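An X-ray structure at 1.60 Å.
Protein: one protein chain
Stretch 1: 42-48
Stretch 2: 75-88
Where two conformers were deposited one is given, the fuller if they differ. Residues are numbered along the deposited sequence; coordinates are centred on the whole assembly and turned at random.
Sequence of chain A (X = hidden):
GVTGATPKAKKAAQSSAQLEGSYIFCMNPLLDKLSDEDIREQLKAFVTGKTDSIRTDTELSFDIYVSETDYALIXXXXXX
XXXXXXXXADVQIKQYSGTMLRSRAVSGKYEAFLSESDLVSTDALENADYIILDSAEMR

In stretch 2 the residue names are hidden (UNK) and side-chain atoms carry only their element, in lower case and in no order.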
# COMPACT_ATOMS: atom_id res chain seq x y z
N GLN A 42 -6.24 -7.00 -8.58
CA GLN A 42 -6.91 -7.68 -7.47
C GLN A 42 -6.63 -6.97 -6.17
O GLN A 42 -7.55 -6.79 -5.36
CB GLN A 42 -6.48 -9.13 -7.34
CG GLN A 42 -7.05 -10.06 -8.34
CD GLN A 42 -6.75 -11.49 -7.96
OE1 GLN A 42 -7.15 -11.94 -6.89
NE2 GLN A 42 -6.03 -12.20 -8.81
N LEU A 43 -5.36 -6.58 -5.96
CA LEU A 43 -4.97 -5.84 -4.73
C LEU A 43 -5.69 -4.49 -4.60
O LEU A 43 -6.11 -4.11 -3.49
CB LEU A 43 -3.46 -5.63 -4.57
CG LEU A 43 -2.66 -6.88 -4.23
CD1 LEU A 43 -1.16 -6.64 -4.47
CD2 LEU A 43 -2.99 -7.29 -2.75
N LYS A 44 -5.81 -3.75 -5.70
CA LYS A 44 -6.57 -2.53 -5.66
C LYS A 44 -8.00 -2.77 -5.20
O LYS A 44 -8.51 -2.06 -4.32
CB LYS A 44 -6.58 -1.87 -7.05
CG LYS A 44 -5.25 -1.29 -7.46
CD LYS A 44 -5.29 -0.80 -8.89
CE LYS A 44 -3.98 -0.26 -9.39
NZ LYS A 44 -4.11 0.15 -10.82
N ALA A 45 -8.64 -3.77 -5.81
CA ALA A 45 -10.01 -4.14 -5.48
C ALA A 45 -10.10 -4.55 -4.02
O ALA A 45 -11.08 -4.25 -3.34
CB ALA A 45 -10.50 -5.28 -6.40
N PHE A 46 -9.09 -5.27 -3.54
CA PHE A 46 -9.13 -5.74 -2.15
C PHE A 46 -9.05 -4.57 -1.19
O PHE A 46 -9.81 -4.51 -0.22
CB PHE A 46 -7.98 -6.68 -1.85
CG PHE A 46 -8.09 -7.38 -0.50
CD1 PHE A 46 -7.64 -6.73 0.67
CD2 PHE A 46 -8.61 -8.65 -0.42
CE1 PHE A 46 -7.73 -7.36 1.90
CE2 PHE A 46 -8.72 -9.30 0.82
CZ PHE A 46 -8.27 -8.65 1.97
N VAL A 47 -8.11 -3.67 -1.45
CA VAL A 47 -7.92 -2.53 -0.58
C VAL A 47 -9.16 -1.62 -0.51
O VAL A 47 -9.45 -1.09 0.55
CB VAL A 47 -6.61 -1.75 -0.96
CG1 VAL A 47 -6.51 -0.48 -0.17
CG2 VAL A 47 -5.39 -2.64 -0.72
N THR A 48 -9.91 -1.48 -1.61
CA THR A 48 -11.14 -0.67 -1.63
C THR A 48 -12.39 -1.40 -1.18
O THR A 48 -13.49 -0.85 -1.28
CB THR A 48 -11.40 -0.12 -3.05
OG1 THR A 48 -11.63 -1.21 -3.96
CG2 THR A 48 -10.21 0.70 -3.52
N UNK A 75 -2.53 2.65 12.03
CA UNK A 75 -3.69 1.90 12.55
C UNK A 75 -4.42 1.21 11.40
O UNK A 75 -4.73 -0.01 11.46
n UNK A 75 -6.68 4.14 14.94
n UNK A 75 -7.74 6.02 14.16
c UNK A 75 -4.68 2.82 13.27
n UNK A 75 -5.65 6.20 15.10
c UNK A 75 -4.33 3.18 14.69
c UNK A 75 -6.69 5.45 14.74
c UNK A 75 -5.59 3.40 15.58
N UNK A 76 -4.71 1.99 10.35
CA UNK A 76 -5.38 1.50 9.11
C UNK A 76 -4.56 0.36 8.46
O UNK A 76 -5.12 -0.70 8.11
c UNK A 76 -5.08 1.86 5.75
c UNK A 76 -7.77 1.38 5.20
o UNK A 76 -7.16 0.60 3.01
c UNK A 76 -7.36 1.92 6.47
c UNK A 76 -6.01 2.16 6.75
c UNK A 76 -5.48 1.34 4.50
c UNK A 76 -6.81 1.11 4.25
c UNK A 76 -5.58 2.65 8.10
N UNK A 77 -3.26 0.58 8.35
CA UNK A 77 -2.35 -0.37 7.72
C UNK A 77 -2.30 -1.70 8.49
O UNK A 77 -2.37 -2.79 7.90
c UNK A 77 -0.94 0.25 7.59
N UNK A 78 -2.24 -1.60 9.80
CA UNK A 78 -2.18 -2.80 10.65
C UNK A 78 -3.47 -3.64 10.44
O UNK A 78 -3.43 -4.86 10.42
o UNK A 78 -0.34 -1.45 13.54
c UNK A 78 -0.51 -1.98 12.43
o UNK A 78 0.38 -2.15 11.59
c UNK A 78 -1.94 -2.47 12.12
N UNK A 79 -4.61 -2.96 10.36
CA UNK A 79 -5.90 -3.61 10.13
C UNK A 79 -5.97 -4.27 8.75
O UNK A 79 -6.47 -5.40 8.62
o UNK A 79 -7.20 -2.25 11.64
c UNK A 79 -7.02 -2.57 10.28
N UNK A 80 -5.50 -3.54 7.74
CA UNK A 80 -5.44 -4.03 6.35
C UNK A 80 -4.56 -5.27 6.29
O UNK A 80 -4.89 -6.24 5.61
c UNK A 80 -5.93 -3.83 3.25
c UNK A 80 -3.98 -2.20 3.12
c UNK A 80 -4.90 -2.95 5.41
c UNK A 80 -4.65 -3.36 3.97
N UNK A 81 -3.44 -5.23 7.03
CA UNK A 81 -2.53 -6.39 7.13
C UNK A 81 -3.26 -7.64 7.64
O UNK A 81 -3.12 -8.76 7.12
c UNK A 81 -1.38 -6.04 8.08
s UNK A 81 -0.04 -7.21 8.01
N UNK A 82 -4.05 -7.47 8.70
CA UNK A 82 -4.87 -8.55 9.19
C UNK A 82 -5.84 -9.11 8.11
O UNK A 82 -5.98 -10.33 7.94
c UNK A 82 -6.39 -9.15 11.08
c UNK A 82 -7.08 -8.65 12.34
o UNK A 82 -6.71 -7.55 12.84
o UNK A 82 -7.99 -9.36 12.80
c UNK A 82 -5.65 -8.07 10.41
N UNK A 83 -6.48 -8.21 7.37
CA UNK A 83 -7.41 -8.68 6.34
C UNK A 83 -6.66 -9.38 5.19
O UNK A 83 -7.13 -10.41 4.70
c UNK A 83 -9.24 -3.70 6.04
c UNK A 83 -9.26 -6.98 6.87
n UNK A 83 -8.74 -2.75 5.26
c UNK A 83 -8.31 -7.54 5.82
n UNK A 83 -9.66 -4.85 5.50
c UNK A 83 -10.27 -5.96 6.25
n UNK A 83 -9.32 -3.51 7.35
N UNK A 84 -5.51 -8.83 4.78
CA UNK A 84 -4.73 -9.47 3.73
C UNK A 84 -4.24 -10.85 4.16
O UNK A 84 -4.39 -11.80 3.41
c UNK A 84 -3.55 -8.58 3.30
c UNK A 84 -4.36 -7.89 1.00
c UNK A 84 -3.93 -7.38 2.42
c UNK A 84 -2.72 -6.38 2.42
N UNK A 85 -3.77 -10.98 5.41
CA UNK A 85 -3.32 -12.30 5.84
C UNK A 85 -4.44 -13.28 6.08
O UNK A 85 -4.30 -14.48 5.84
c UNK A 85 -1.12 -11.41 6.57
o UNK A 85 -1.09 -10.95 5.39
n UNK A 85 -0.14 -11.23 7.47
c UNK A 85 -2.32 -12.19 6.99
N UNK A 86 -5.61 -12.78 6.48
CA UNK A 86 -6.80 -13.63 6.54
C UNK A 86 -7.16 -14.20 5.16
O UNK A 86 -7.70 -15.31 5.06
o UNK A 86 -8.68 -11.77 9.13
c UNK A 86 -7.98 -12.82 7.10
o UNK A 86 -6.99 -13.16 9.28
c UNK A 86 -7.88 -12.58 8.61
N UNK A 87 -6.84 -13.44 4.11
CA UNK A 87 -7.12 -13.82 2.73
C UNK A 87 -5.98 -14.68 2.13
O UNK A 87 -6.04 -15.06 0.96
c UNK A 87 -7.36 -12.59 1.89
N UNK A 88 -4.98 -15.01 2.94
CA UNK A 88 -3.98 -16.00 2.57
C UNK A 88 -2.71 -15.36 2.02
O UNK A 88 -1.81 -16.08 1.60
O HOH W 1 -9.73 0.68 2.23

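Position 75 carries three carbons, a nitrogen, then a carbon bearing two more nitrogens. This guanidinium identifies Arg-75, which lies out of reach of stretch 1. Position 76 has one carbon leading to a six-carbon ring that bears an oxygen, a phenol; the oxygen lies 3.4 Å from Val-47 CG1. It is Tyr-76. Its CA-to-CB bond points sideways, and the t rotamer (chi1 169°) lets the ring end come nearer. A water hydrogen-bonds both to Tyr-76 OH (2.7 Å from the water O) and to Val-47 O (2.5 Å from the water O), donating to the latter.

Position 77 has a single carbon and touches nothing on stretch 1: Ala-77. Position 78 has two carbons, the second carrying two oxygens, a short carboxylate without a partner on stretch 1: Asp-78. Position 79, one carbon and then one oxygen, is also out of reach; no sulfur or second branch is present, so it is Ser-79.

Position 80 has four carbons forked at the second; one terminal carbon lies 4.2 Å from Phe-46 CE1, and both lie within 4.2 Å of Val-47 CG2, the nearer at 4.1 Å. A fork one carbon beyond CB means leucine, Leu-80, with chi1 174° (t) and chi2 61° (p).

Position 81 ends in sulfur after one carbon and points away from stretch 1: Cys-81. Position 82 has three carbons, the third bearing two oxygens, one methylene longer than position 78; it is Glu-82 and makes no contact. Position 83 repeats the guanidinium pattern. Its CB lies 4.0 Å from Phe-46 CE1, and its backbone O lies 3.4 Å from Phe-46 CZ, near the plane of that ring. This is Arg-83, whose contact is made by CB and backbone.

Position 84 again shows four carbons forked at the second. One terminal carbon sits 3.5 Å from Phe-46 CD1 and 4.0 Å from Leu-43 CD2. The residue is Leu-84; its CD2 lies 3.8 Å from the centroid of the Phe-46 ring, 27° off the normal, a CH-pi contact over one face.

Position 85 has two carbons, the second carrying one oxygen and one nitrogen, a carboxamide: Asn-85, bonded elsewhere in the structure. Position 86 has two oxygens on its second carbon, hence Asp-86, without a contact. Position 87 has one carbon, pointing toward stretch 1 and 3.7 Å from Phe-46 CE2: Ala-87. Position 88 has no side-chain atoms; phi is 97°, where a CB would jam against the preceding carbonyl O. Gly-88 closes the helix in a Schellman motif, its N bonding to Asn-85 O at 3.0 Å.

The helix axes approach to 11.7 Å at 122°, burying 326 Å² in total. Phe-46 is the centre, covered over 98 Å²: Leu-84 packs over one face, while Leu-80 CD1 and Arg-83 O lie at the edge. Val-47 extends the contact to Leu-80 and Tyr-76. No direct hydrogen bond crosses; the packing is mainly apolar, supplemented by the water bridge.

Stretch 2 75-88: RYADSLCERLNDAG
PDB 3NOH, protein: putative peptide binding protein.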